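Local coordinates for fatty acid-binding protein homolog (Ascaris suum, PDB 6I8X) that binds fatty acids inside a beta-barrel and may sequester toxic fatty acids and their peroxidation products or help maintain the lipid layer of the nematode eggshell, at residues T69-H74 with L89-H94; T48-N53 with D63-T68; E20-F25 with T142-K147; N24-L29 with I37-I42. One frame throughout, in Å; residues are numbered along the deposited sequence.

In the fold
Contact 3 opens first along the chain: E20-F25, at the end of strand 15-23, pairs with T142-K147 in the last strand and so joins the two ends of the barrel sequence. Contact 4 starts from the same residues, N24 and F25, and closes the short helix-turn-helix. Contact 2 follows, pairing strands 47-53 and 62-68 as a hairpin, and contact 1 then brings the next turn up to the one before strand 93-100. Contacts 4, 2 and 1 run in series without crossing, and contacts 2 and 1 lie wholly within the long loop of contact 3. Contacts 2, 3 and 4 all touch the vaccenic acid, and L89 of contact 1 also lines its pocket.

Contact 1. Residues T69-H74 with L89-H94; sequences TKKDTH and LDSTQH. With TAM (tris(hydroxyethyl)aminomethane), chain L.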
# COMPACT_ATOMS: atom_id res chain seq x y z
N THR A 69 14.25 2.61 3.11
CA THR A 69 15.65 3.04 3.25
C THR A 69 15.73 4.56 3.31
O THR A 69 16.48 5.10 4.13
CB THR A 69 16.47 2.47 2.09
OG1 THR A 69 16.39 1.04 2.10
CG2 THR A 69 17.92 2.93 2.10
N LYS A 70 14.91 5.26 2.50
CA LYS A 70 14.94 6.72 2.51
C LYS A 70 13.62 7.34 3.02
O LYS A 70 13.48 7.54 4.22
CB LYS A 70 15.39 7.26 1.14
CG LYS A 70 16.91 7.16 0.96
CD LYS A 70 17.63 8.11 1.98
CE LYS A 70 19.11 8.05 1.84
NZ LYS A 70 19.80 8.80 2.89
N LYS A 71 12.68 7.59 2.14
CA LYS A 71 11.38 8.17 2.47
C LYS A 71 10.50 7.23 3.28
O LYS A 71 10.40 6.06 2.96
CB LYS A 71 10.66 8.56 1.15
CG LYS A 71 9.36 9.36 1.28
CD LYS A 71 9.57 10.72 1.90
CE LYS A 71 8.30 11.51 1.93
NZ LYS A 71 8.55 12.82 2.58
N ASP A 72 9.81 7.77 4.29
CA ASP A 72 8.80 7.06 5.08
C ASP A 72 7.47 7.79 4.96
O ASP A 72 7.46 9.00 4.82
CB ASP A 72 9.21 6.94 6.55
CG ASP A 72 10.53 6.22 6.80
OD1 ASP A 72 10.87 5.29 6.02
OD2 ASP A 72 11.24 6.58 7.77
N THR A 73 6.35 7.05 4.95
CA THR A 73 4.99 7.61 4.95
C THR A 73 4.27 7.13 6.21
O THR A 73 4.59 6.07 6.74
CB THR A 73 4.19 7.37 3.65
OG1 THR A 73 3.90 5.99 3.46
CG2 THR A 73 4.87 7.94 2.43
N HIS A 74 3.36 7.96 6.73
CA HIS A 74 2.62 7.67 7.96
C HIS A 74 1.20 8.20 7.79
O HIS A 74 0.96 9.41 7.91
CB HIS A 74 3.29 8.33 9.19
CG HIS A 74 4.78 8.17 9.26
ND1 HIS A 74 5.36 7.13 9.97
CD2 HIS A 74 5.76 8.94 8.73
CE1 HIS A 74 6.67 7.30 9.85
NE2 HIS A 74 6.95 8.37 9.11
N LEU A 89 5.22 8.33 -1.01
CA LEU A 89 6.65 7.97 -1.08
C LEU A 89 7.46 8.76 -2.12
O LEU A 89 8.68 8.84 -2.01
CB LEU A 89 6.82 6.45 -1.29
CG LEU A 89 6.54 5.54 -0.09
CD1 LEU A 89 6.50 4.09 -0.52
CD2 LEU A 89 7.57 5.74 1.03
N ASP A 90 6.78 9.37 -3.10
CA ASP A 90 7.39 10.20 -4.12
C ASP A 90 7.55 11.66 -3.64
O ASP A 90 7.99 12.51 -4.42
CB ASP A 90 6.56 10.10 -5.42
CG ASP A 90 5.11 10.57 -5.35
OD1 ASP A 90 4.66 10.94 -4.25
OD2 ASP A 90 4.44 10.58 -6.41
N SER A 91 7.21 11.93 -2.35
CA SER A 91 7.27 13.23 -1.66
C SER A 91 6.26 14.25 -2.17
O SER A 91 6.44 15.46 -1.99
CB SER A 91 8.68 13.81 -1.65
OG SER A 91 9.53 13.03 -0.83
N THR A 92 5.17 13.77 -2.78
CA THR A 92 4.10 14.62 -3.28
C THR A 92 2.79 14.25 -2.56
O THR A 92 2.70 13.20 -1.92
CB THR A 92 3.97 14.50 -4.83
OG1 THR A 92 3.43 13.22 -5.17
CG2 THR A 92 5.30 14.75 -5.57
N GLN A 93 1.77 15.11 -2.69
CA GLN A 93 0.45 14.91 -2.12
C GLN A 93 -0.37 14.01 -3.04
O GLN A 93 -0.38 14.21 -4.25
CB GLN A 93 -0.27 16.26 -1.94
CG GLN A 93 0.39 17.16 -0.91
CD GLN A 93 0.16 16.66 0.48
OE1 GLN A 93 -0.97 16.62 0.98
NE2 GLN A 93 1.23 16.26 1.14
N HIS A 94 -1.05 13.02 -2.45
CA HIS A 94 -1.90 12.08 -3.18
C HIS A 94 -3.21 11.98 -2.44
O HIS A 94 -3.23 12.15 -1.22
CB HIS A 94 -1.29 10.64 -3.18
CG HIS A 94 -0.13 10.39 -4.10
ND1 HIS A 94 0.28 9.10 -4.39
CD2 HIS A 94 0.70 11.26 -4.73
CE1 HIS A 94 1.33 9.22 -5.19
NE2 HIS A 94 1.61 10.50 -5.44
C TAM L . 23.18 11.88 3.12
C1 TAM L . 24.27 12.05 1.99
C2 TAM L . 23.50 10.65 3.96
C3 TAM L . 23.18 13.14 4.08
C4 TAM L . 23.97 11.48 0.62
C5 TAM L . 23.73 9.34 3.25
C6 TAM L . 21.86 13.51 4.72
N TAM L . 21.87 11.62 2.48
O4 TAM L . 22.85 12.13 0.06
O5 TAM L . 22.58 8.95 2.53
O6 TAM L . 21.01 12.39 4.97
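K71 and L89 mark the closest approach of the two segments, their CA atoms 5.9 Å apart, where the turn before strand 72-78 passes the turn before strand 93-100. The backbone hydrogen bonds of T73 and H94 go to N66 and D86 in other strands; here the two segments meet by van der Waals contact. K71 has CG anti to the backbone N (chi1 -172°), which sets CG against the carbonyl of L89, 3.4 Å from its O. Its chain then bends at chi2 and runs by S91, CE lying 3.4 Å from OG; a long aliphatic stem suits this slide over a turn, while the ammonium goes on to a salt bridge with E87. L89 CD2 lies 3.8 Å from T73 CG2, the two side chains crossing at about a right angle. The same T73 CG2 comes 3.5 Å from L89 N, a close fit that a small beta-branched residue allows. The turn carrying L89 is stiffened from within. D90 forms an Asx turn: its OD1 takes both T92 N and T92 OG1 from one face of the carboxylate, the OG1 bond being 2.7 Å. On the other oxygen, D90 OD2 accepts H94 NE2 on its syn side at 3.0 Å. S91 adopts a left-handed backbone conformation between them. Farther out, K70 NZ donates to O5 of a bound tris(hydroxyethyl)aminomethane at 2.8 Å. In fatty acid-binding proteins these two turns, together with the second helix, typically frame the portal to the cavity; here L89 belongs to the vaccenic acid pocket.

Contact 2. Residues T48-N53 with D63-T68; sequences TKKFRN and DMENLT. With VCA (vaccenic acid), chain C; EDO (1,2-ethanediol), chain G.
The hairpin of strands 47-53 and 62-68 is a piece of the FABP barrel wall, and K49 beside N66 and F51 beside M64 give it its inward-facing surface. The strands run antiparallel at 171°. T48 with L67, K50 with E65 and R52 with D63 are hydrogen-bonded pairs, each exchanging two backbone bonds; K49-N66 and F51-M64 are the non-hydrogen-bonded pairs between them. K49 and N66 point the same way, and a last bend at chi4 (-81°) brings NZ to a lone pair of the amide, 2.8 Å from N66 OD1. K49 NZ also donates to O2 of vaccenic acid at 3.1 Å, and Y124 OH is a further partner. F51 and M64 likewise lie side by side: the methyl CE sits 3.5 Å from F51 CZ, a Met-aromatic contact in which flexible thioether and rigid ring fill the interior. The opposite face carries the charges of K50, R52, D63 and E65 beside T48 and L67. R52 NE makes a salt bridge to D63 OD2 at 3.1 Å, guanidinium and carboxylate planes turned 79° apart. At the guanidinium edge, R52 NH1 reaches E65 OE1 by a weak bond of 3.4 Å. Both acids have outside partners, D63 the backbone N of A55 and D77, E65 the imidazole of H74. A long arginine suits this outer face, since it can reach a short aspartate opposite it and a longer glutamate two residues on. Inside, donation to N66 OD1 and the ligand oxygen is consistent with a protonated K49, which would favour an ionised ligand head.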
# COMPACT_ATOMS: atom_id res chain seq x y z
N THR A 48 9.36 -1.94 4.91
CA THR A 48 8.64 -2.51 6.03
C THR A 48 7.27 -1.82 6.05
O THR A 48 7.19 -0.59 6.13
CB THR A 48 9.39 -2.32 7.36
OG1 THR A 48 10.57 -3.13 7.34
CG2 THR A 48 8.53 -2.73 8.54
N LYS A 49 6.21 -2.62 5.98
CA LYS A 49 4.84 -2.12 6.02
C LYS A 49 4.24 -2.42 7.36
O LYS A 49 4.49 -3.47 7.92
CB LYS A 49 3.99 -2.73 4.88
CG LYS A 49 4.31 -2.12 3.52
CD LYS A 49 3.41 -2.67 2.43
CE LYS A 49 3.82 -2.18 1.07
NZ LYS A 49 3.34 -0.83 0.78
N LYS A 50 3.51 -1.47 7.92
CA LYS A 50 2.87 -1.65 9.22
C LYS A 50 1.44 -1.24 9.11
O LYS A 50 1.16 -0.18 8.57
CB LYS A 50 3.56 -0.85 10.34
CG LYS A 50 4.95 -1.32 10.67
CD LYS A 50 5.53 -0.55 11.88
CE LYS A 50 6.85 -1.11 12.31
NZ LYS A 50 7.55 -0.21 13.28
N PHE A 51 0.55 -2.10 9.54
CA PHE A 51 -0.90 -1.86 9.59
C PHE A 51 -1.32 -2.12 11.03
O PHE A 51 -0.99 -3.16 11.59
CB PHE A 51 -1.65 -2.82 8.66
CG PHE A 51 -1.48 -2.57 7.18
CD1 PHE A 51 -0.42 -3.15 6.48
CD2 PHE A 51 -2.41 -1.81 6.47
CE1 PHE A 51 -0.29 -2.96 5.09
CE2 PHE A 51 -2.27 -1.61 5.09
CZ PHE A 51 -1.22 -2.21 4.40
N ARG A 52 -2.02 -1.16 11.63
CA ARG A 52 -2.54 -1.34 12.98
C ARG A 52 -3.88 -0.64 13.16
O ARG A 52 -4.24 0.22 12.36
CB ARG A 52 -1.51 -0.85 14.03
CG ARG A 52 -1.27 0.65 14.03
CD ARG A 52 -0.44 1.06 15.22
NE ARG A 52 -0.17 2.50 15.23
CZ ARG A 52 0.90 3.07 14.68
NH1 ARG A 52 1.82 2.34 14.05
NH2 ARG A 52 1.06 4.39 14.74
N ASN A 53 -4.60 -0.98 14.26
CA ASN A 53 -5.82 -0.29 14.69
C ASN A 53 -5.31 1.10 15.09
O ASN A 53 -4.20 1.20 15.61
CB ASN A 53 -6.43 -0.97 15.93
CG ASN A 53 -7.01 -2.33 15.65
OD1 ASN A 53 -8.05 -2.45 15.03
ND2 ASN A 53 -6.34 -3.39 16.07
N ASP A 63 -4.08 2.86 11.14
CA ASP A 63 -2.83 3.53 10.82
C ASP A 63 -2.03 2.61 9.93
O ASP A 63 -2.05 1.38 10.10
CB ASP A 63 -2.00 3.85 12.08
CG ASP A 63 -2.68 4.70 13.12
OD1 ASP A 63 -3.56 5.52 12.73
OD2 ASP A 63 -2.35 4.55 14.31
N MET A 64 -1.33 3.18 8.98
CA MET A 64 -0.42 2.40 8.15
C MET A 64 0.84 3.22 7.89
O MET A 64 0.80 4.44 7.73
CB MET A 64 -1.07 1.79 6.87
CG MET A 64 -0.85 2.56 5.58
SD MET A 64 0.70 2.22 4.67
CE MET A 64 0.24 0.86 3.70
N GLU A 65 1.96 2.53 7.88
CA GLU A 65 3.26 3.12 7.64
C GLU A 65 3.97 2.36 6.56
O GLU A 65 3.89 1.13 6.51
CB GLU A 65 4.13 3.06 8.93
CG GLU A 65 3.55 3.83 10.10
CD GLU A 65 4.40 3.88 11.35
OE1 GLU A 65 4.55 2.83 12.02
OE2 GLU A 65 4.88 4.98 11.69
N ASN A 66 4.69 3.07 5.73
CA ASN A 66 5.60 2.53 4.74
C ASN A 66 6.95 3.05 5.18
O ASN A 66 7.18 4.25 5.10
CB ASN A 66 5.32 3.05 3.34
CG ASN A 66 4.37 2.22 2.57
OD1 ASN A 66 4.56 1.02 2.42
ND2 ASN A 66 3.37 2.85 2.00
N LEU A 67 7.79 2.17 5.73
CA LEU A 67 9.13 2.50 6.20
C LEU A 67 10.13 1.97 5.19
O LEU A 67 10.17 0.77 4.94
CB LEU A 67 9.40 1.92 7.62
CG LEU A 67 8.35 2.24 8.71
CD1 LEU A 67 8.72 1.60 10.04
CD2 LEU A 67 8.13 3.79 8.88
N THR A 68 10.86 2.86 4.52
CA THR A 68 11.85 2.44 3.50
C THR A 68 13.22 2.98 3.87
O THR A 68 13.34 3.69 4.86
CB THR A 68 11.41 2.75 2.03
OG1 THR A 68 11.84 4.05 1.67
CG2 THR A 68 9.87 2.60 1.79
O2 VCA C . 4.80 0.55 -1.59
C1 VCA C . 6.01 0.08 -1.78
O1 VCA C . 6.44 -0.89 -1.20
C2 VCA C . 6.83 0.85 -2.77
C3 VCA C . 8.31 1.00 -2.43
C4 VCA C . 8.99 2.08 -3.25
C5 VCA C . 10.49 2.19 -3.07
C6 VCA C . 10.91 3.12 -1.95
C7 VCA C . 12.39 3.06 -1.66
C8 VCA C . 13.31 3.86 -2.56
C9 VCA C . 13.44 5.32 -2.18
C10 VCA C . 14.27 6.13 -3.19
C11 VCA C . 13.86 7.57 -3.28
C12 VCA C . 12.74 8.03 -3.81
C13 VCA C . 11.64 7.20 -4.41
C14 VCA C . 10.59 8.02 -5.16
C15 VCA C . 9.56 7.18 -5.90
C16 VCA C . 8.75 6.22 -5.04
C17 VCA C . 7.69 5.47 -5.82
C18 VCA C . 6.68 4.79 -4.94
C1 EDO G . 12.12 -1.96 10.36
O1 EDO G . 12.60 -1.27 9.21
C2 EDO G . 12.73 -3.37 10.52
O2 EDO G . 11.78 -4.39 10.21

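Contact 3. Residues E20-F25 with T142-K147; sequences ERDENF and TSRYYK. With VCA (vaccenic acid), chain C.
Two arginines lie flat on two aromatic rings here, R144 on F25 and R21 on Y145, on opposite faces of the pair of strands. The R144 guanidinium stacks on the F25 ring with centres 3.9 Å apart and planes at 17°. The bend at chi2 (-100°) puts CD over the ring face as a CH-pi contact, and that at chi3 carries NE over the ring centre. D22 approaches the same guanidinium at its edge, nearly coplanar, and D22 OD2 accepts NH1 on its anti side at 2.8 Å. One cation is thus covered over a face and held at an edge, which fixes its rotation. On the outer face R21 repeats the scheme: its guanidinium lies over the Y145 ring, centres 4.0 Å apart and planes at 16°, while E23 OE1 lies in the guanidinium plane of R21 and takes NH1 in a salt bridge at 3.2 Å. A tyrosine suits the site, giving a ring face to R21 and a weak hydroxyl bond to E23. Where the strand gives way to the helix, T142 OG1 donates to E23 O at 2.7 Å. Farther back, E20 and R21 both face Y145, a classic beta bulge, with E20 N bonded to Y145 O at 2.9 Å. Beyond R144 the strand presents Y146, whose OH lies 2.7 Å from O1 of vaccenic acid. The R-x-Y spacing matches that of the carboxylate site of many fatty acid-binding proteins, although here R144 NH2 lies beside the ligand chain, 3.7 Å from C3; the pairing of first and last strands closes the barrel.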
# COMPACT_ATOMS: atom_id res chain seq x y z
N GLU A 20 10.73 -9.10 1.21
CA GLU A 20 11.67 -10.20 1.07
C GLU A 20 12.09 -10.45 -0.39
O GLU A 20 13.25 -10.74 -0.64
CB GLU A 20 11.02 -11.47 1.65
CG GLU A 20 11.84 -12.09 2.77
CD GLU A 20 11.49 -13.50 3.20
OE1 GLU A 20 10.99 -14.29 2.37
OE2 GLU A 20 11.79 -13.83 4.37
N ARG A 21 11.15 -10.40 -1.33
CA ARG A 21 11.35 -10.67 -2.75
C ARG A 21 10.17 -10.16 -3.57
O ARG A 21 9.13 -9.88 -3.02
CB ARG A 21 11.57 -12.19 -3.02
CG ARG A 21 10.39 -13.09 -2.68
CD ARG A 21 10.63 -14.52 -3.12
NE ARG A 21 9.45 -15.37 -2.90
CZ ARG A 21 8.54 -15.66 -3.83
NH1 ARG A 21 8.66 -15.17 -5.06
NH2 ARG A 21 7.51 -16.44 -3.54
N ASP A 22 10.34 -10.10 -4.87
CA ASP A 22 9.32 -9.67 -5.80
C ASP A 22 9.52 -10.39 -7.12
O ASP A 22 10.49 -11.14 -7.27
CB ASP A 22 9.34 -8.14 -5.97
CG ASP A 22 10.69 -7.53 -6.29
OD1 ASP A 22 11.54 -8.23 -6.87
OD2 ASP A 22 10.87 -6.34 -6.05
N GLU A 23 8.60 -10.19 -8.06
CA GLU A 23 8.62 -10.82 -9.39
C GLU A 23 8.25 -9.75 -10.37
O GLU A 23 7.24 -9.08 -10.16
CB GLU A 23 7.53 -11.91 -9.47
CG GLU A 23 7.86 -13.24 -8.81
CD GLU A 23 6.67 -14.16 -8.55
OE1 GLU A 23 6.84 -15.12 -7.75
OE2 GLU A 23 5.57 -13.92 -9.10
N ASN A 24 9.06 -9.58 -11.44
CA ASN A 24 8.79 -8.64 -12.54
C ASN A 24 8.66 -7.16 -12.10
O ASN A 24 8.00 -6.38 -12.79
CB ASN A 24 7.53 -9.10 -13.33
CG ASN A 24 7.56 -8.69 -14.79
OD1 ASN A 24 8.62 -8.66 -15.44
ND2 ASN A 24 6.41 -8.28 -15.32
N PHE A 25 9.30 -6.77 -10.98
CA PHE A 25 9.19 -5.36 -10.53
C PHE A 25 9.87 -4.38 -11.49
O PHE A 25 9.35 -3.29 -11.70
CB PHE A 25 9.66 -5.17 -9.07
CG PHE A 25 9.27 -3.86 -8.41
CD1 PHE A 25 7.99 -3.33 -8.56
CD2 PHE A 25 10.17 -3.18 -7.58
CE1 PHE A 25 7.63 -2.12 -7.95
CE2 PHE A 25 9.80 -1.98 -6.95
CZ PHE A 25 8.54 -1.47 -7.13
N THR A 142 3.17 -7.20 -11.56
CA THR A 142 4.22 -7.47 -10.57
C THR A 142 3.61 -7.88 -9.22
O THR A 142 2.51 -7.45 -8.89
CB THR A 142 5.20 -6.27 -10.46
OG1 THR A 142 6.28 -6.65 -9.60
CG2 THR A 142 4.55 -4.98 -9.91
N SER A 143 4.32 -8.73 -8.47
CA SER A 143 3.95 -9.20 -7.13
C SER A 143 5.16 -8.97 -6.23
O SER A 143 6.27 -9.28 -6.64
CB SER A 143 3.59 -10.68 -7.13
OG SER A 143 2.32 -10.83 -7.72
N ARG A 144 4.95 -8.39 -5.04
CA ARG A 144 6.00 -8.09 -4.06
C ARG A 144 5.58 -8.84 -2.82
O ARG A 144 4.41 -8.74 -2.41
CB ARG A 144 6.07 -6.56 -3.78
CG ARG A 144 6.30 -5.67 -5.01
CD ARG A 144 7.76 -5.23 -5.12
NE ARG A 144 8.01 -4.03 -4.34
CZ ARG A 144 9.20 -3.58 -3.99
NH1 ARG A 144 10.30 -4.23 -4.35
NH2 ARG A 144 9.32 -2.47 -3.29
N TYR A 145 6.51 -9.62 -2.24
CA TYR A 145 6.30 -10.52 -1.10
C TYR A 145 6.89 -9.96 0.19
O TYR A 145 8.09 -9.76 0.28
CB TYR A 145 6.83 -11.95 -1.44
CG TYR A 145 6.16 -12.54 -2.66
CD1 TYR A 145 6.60 -12.22 -3.95
CD2 TYR A 145 5.03 -13.34 -2.55
CE1 TYR A 145 5.94 -12.70 -5.08
CE2 TYR A 145 4.37 -13.84 -3.67
CZ TYR A 145 4.83 -13.51 -4.93
OH TYR A 145 4.19 -14.00 -6.05
N TYR A 146 6.02 -9.72 1.19
CA TYR A 146 6.34 -9.16 2.53
C TYR A 146 6.06 -10.21 3.58
O TYR A 146 4.92 -10.67 3.74
CB TYR A 146 5.48 -7.92 2.83
CG TYR A 146 5.71 -6.75 1.90
CD1 TYR A 146 5.13 -6.73 0.63
CD2 TYR A 146 6.43 -5.64 2.31
CE1 TYR A 146 5.33 -5.66 -0.24
CE2 TYR A 146 6.60 -4.54 1.46
CZ TYR A 146 6.08 -4.57 0.18
OH TYR A 146 6.25 -3.51 -0.67
N LYS A 147 7.11 -10.61 4.26
CA LYS A 147 7.09 -11.64 5.28
C LYS A 147 6.56 -11.04 6.57
O LYS A 147 7.07 -10.02 7.01
CB LYS A 147 8.52 -12.22 5.45
CG LYS A 147 8.68 -13.33 6.47
CD LYS A 147 8.48 -14.71 5.87
CE LYS A 147 8.93 -15.83 6.77
NZ LYS A 147 7.93 -16.14 7.82
O2 VCA C . 4.80 0.55 -1.59
C1 VCA C . 6.01 0.08 -1.78
O1 VCA C . 6.44 -0.89 -1.20
C2 VCA C . 6.83 0.85 -2.77
C3 VCA C . 8.31 1.00 -2.43
C4 VCA C . 8.99 2.08 -3.25
C5 VCA C . 10.49 2.19 -3.07
C6 VCA C . 10.91 3.12 -1.95
C7 VCA C . 12.39 3.06 -1.66
C8 VCA C . 13.31 3.86 -2.56
C9 VCA C . 13.44 5.32 -2.18
C10 VCA C . 14.27 6.13 -3.19
C11 VCA C . 13.86 7.57 -3.28
C12 VCA C . 12.74 8.03 -3.81
C13 VCA C . 11.64 7.20 -4.41
C14 VCA C . 10.59 8.02 -5.16
C15 VCA C . 9.56 7.18 -5.90
C16 VCA C . 8.75 6.22 -5.04
C17 VCA C . 7.69 5.47 -5.82
C18 VCA C . 6.68 4.79 -4.94

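Contact 4. Residues N24-L29 with I37-I42; sequences NFDEYL and IMRQVI. With VCA (vaccenic acid), chain C.
D26 OD1 is gripped from several directions: R39 NE donates to it at 2.8 Å, a water donates at 2.7 Å, and NZ of K43 adds a salt bridge. The R39 bond bends to 154° and meets the oxygen from above the carboxylate plane, although OD1 stays close to the guanidinium plane; the two flat groups stand nearly perpendicular, at 87°. A bend at chi3 (-42°) places NE toward the aspartate. The same water accepts from R39 NH2 at 2.8 Å, so it closes a small ring between acid and base, and R39 NH1 donates to the carbonyl of Y34 in the turn between the helices. With two cationic partners the carboxylate is probably stabilised as the anion, and a short acid suits a place so near both. Next to the polar cluster the contact turns apolar. The aliphatic part of R39 packs on L29, CG lying 3.7 Å from L29 CB, so that one long residue serves both layers. I42 then offers its CG2 methyl to both neighbours: L29 CD1 at 3.8 Å, with the side chains crossing obliquely, and F25 CE2 at 3.8 Å, where the side chains cross at about a right angle. Branched residues suit this wedge between the helices. The backbone of I42 also borders the ligand, its O lying 3.5 Å from C5 of vaccenic acid. Helices 25-31 and 36-43 form the helix-turn-helix that caps the FABP barrel; the first rests on strands 130-137 and 140-148 through F25 and Y28, and the second runs through a short loop into strand 47-53.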
# COMPACT_ATOMS: atom_id res chain seq x y z
N ASN A 24 9.06 -9.58 -11.44
CA ASN A 24 8.79 -8.64 -12.54
C ASN A 24 8.66 -7.16 -12.10
O ASN A 24 8.00 -6.38 -12.79
CB ASN A 24 7.53 -9.10 -13.33
CG ASN A 24 7.56 -8.69 -14.79
OD1 ASN A 24 8.62 -8.66 -15.44
ND2 ASN A 24 6.41 -8.28 -15.32
N PHE A 25 9.30 -6.77 -10.98
CA PHE A 25 9.19 -5.36 -10.53
C PHE A 25 9.87 -4.38 -11.49
O PHE A 25 9.35 -3.29 -11.70
CB PHE A 25 9.66 -5.17 -9.07
CG PHE A 25 9.27 -3.86 -8.41
CD1 PHE A 25 7.99 -3.33 -8.56
CD2 PHE A 25 10.17 -3.18 -7.58
CE1 PHE A 25 7.63 -2.12 -7.95
CE2 PHE A 25 9.80 -1.98 -6.95
CZ PHE A 25 8.54 -1.47 -7.13
N ASP A 26 10.98 -4.79 -12.11
CA ASP A 26 11.72 -3.95 -13.07
C ASP A 26 10.90 -3.56 -14.31
O ASP A 26 10.88 -2.39 -14.67
CB ASP A 26 13.03 -4.60 -13.50
CG ASP A 26 13.87 -3.67 -14.34
OD1 ASP A 26 14.59 -2.86 -13.76
OD2 ASP A 26 13.75 -3.73 -15.60
N GLU A 27 10.28 -4.53 -14.98
CA GLU A 27 9.48 -4.22 -16.17
C GLU A 27 8.28 -3.34 -15.82
O GLU A 27 7.90 -2.48 -16.62
CB GLU A 27 9.08 -5.49 -16.95
CG GLU A 27 8.83 -5.27 -18.44
CD GLU A 27 9.90 -4.59 -19.29
OE1 GLU A 27 11.10 -4.71 -18.97
OE2 GLU A 27 9.53 -3.95 -20.30
N TYR A 28 7.71 -3.54 -14.61
CA TYR A 28 6.60 -2.74 -14.11
C TYR A 28 7.04 -1.29 -13.95
O TYR A 28 6.30 -0.41 -14.35
CB TYR A 28 6.07 -3.28 -12.76
CG TYR A 28 5.18 -2.27 -12.05
CD1 TYR A 28 3.84 -2.13 -12.40
CD2 TYR A 28 5.70 -1.40 -11.10
CE1 TYR A 28 3.02 -1.19 -11.77
CE2 TYR A 28 4.90 -0.42 -10.50
CZ TYR A 28 3.56 -0.34 -10.82
OH TYR A 28 2.77 0.59 -10.19
N LEU A 29 8.21 -1.05 -13.31
CA LEU A 29 8.76 0.29 -13.09
C LEU A 29 9.09 0.97 -14.41
O LEU A 29 8.91 2.17 -14.54
CB LEU A 29 9.99 0.26 -12.15
CG LEU A 29 9.73 -0.14 -10.69
CD1 LEU A 29 11.04 -0.33 -9.95
CD2 LEU A 29 8.83 0.90 -9.95
N ILE A 37 18.53 4.24 -13.48
CA ILE A 37 19.05 4.70 -12.20
C ILE A 37 17.98 4.67 -11.11
O ILE A 37 18.18 4.06 -10.05
CB ILE A 37 19.73 6.09 -12.37
CG1 ILE A 37 21.02 5.99 -13.24
CG2 ILE A 37 20.01 6.75 -11.01
CD1 ILE A 37 21.72 7.31 -13.62
N MET A 38 16.81 5.28 -11.40
CA MET A 38 15.67 5.34 -10.51
C MET A 38 15.12 3.97 -10.21
O MET A 38 14.82 3.69 -9.05
CB MET A 38 14.57 6.29 -11.01
CG MET A 38 14.88 7.77 -10.80
SD MET A 38 15.58 8.24 -9.18
CE MET A 38 14.12 8.01 -8.09
N ARG A 39 15.05 3.09 -11.21
CA ARG A 39 14.58 1.71 -11.01
C ARG A 39 15.45 0.94 -10.04
O ARG A 39 14.92 0.22 -9.21
CB ARG A 39 14.50 0.93 -12.34
CG ARG A 39 13.34 1.32 -13.21
CD ARG A 39 13.01 0.26 -14.25
NE ARG A 39 14.20 -0.32 -14.88
CZ ARG A 39 14.77 0.14 -15.99
NH1 ARG A 39 14.29 1.23 -16.58
NH2 ARG A 39 15.83 -0.46 -16.50
N GLN A 40 16.78 1.08 -10.14
CA GLN A 40 17.69 0.34 -9.25
C GLN A 40 17.46 0.70 -7.81
O GLN A 40 17.40 -0.21 -7.00
CB GLN A 40 19.19 0.56 -9.59
CG GLN A 40 19.63 0.25 -11.01
CD GLN A 40 18.99 -0.97 -11.65
OE1 GLN A 40 18.09 -0.86 -12.51
NE2 GLN A 40 19.40 -2.15 -11.21
N VAL A 41 17.32 2.01 -7.51
CA VAL A 41 17.18 2.51 -6.13
C VAL A 41 15.80 2.20 -5.60
O VAL A 41 15.68 1.83 -4.43
CB VAL A 41 17.63 4.01 -5.89
CG1 VAL A 41 19.11 4.20 -6.21
CG2 VAL A 41 16.78 5.02 -6.66
N ILE A 42 14.77 2.26 -6.48
CA ILE A 42 13.41 1.90 -6.07
C ILE A 42 13.29 0.39 -5.76
O ILE A 42 12.67 0.02 -4.75
CB ILE A 42 12.33 2.36 -7.09
CG1 ILE A 42 12.23 3.91 -7.10
CG2 ILE A 42 10.95 1.69 -6.78
CD1 ILE A 42 11.63 4.53 -8.41
O2 VCA C . 4.80 0.55 -1.59
C1 VCA C . 6.01 0.08 -1.78
O1 VCA C . 6.44 -0.89 -1.20
C2 VCA C . 6.83 0.85 -2.77
C3 VCA C . 8.31 1.00 -2.43
C4 VCA C . 8.99 2.08 -3.25
C5 VCA C . 10.49 2.19 -3.07
C6 VCA C . 10.91 3.12 -1.95
C7 VCA C . 12.39 3.06 -1.66
C8 VCA C . 13.31 3.86 -2.56
C9 VCA C . 13.44 5.32 -2.18
C10 VCA C . 14.27 6.13 -3.19
C11 VCA C . 13.86 7.57 -3.28
C12 VCA C . 12.74 8.03 -3.81
C13 VCA C . 11.64 7.20 -4.41
C14 VCA C . 10.59 8.02 -5.16
C15 VCA C . 9.56 7.18 -5.90
C16 VCA C . 8.75 6.22 -5.04
C17 VCA C . 7.69 5.47 -5.82
C18 VCA C . 6.68 4.79 -4.94
O HOH W 1 16.91 -2.60 -15.05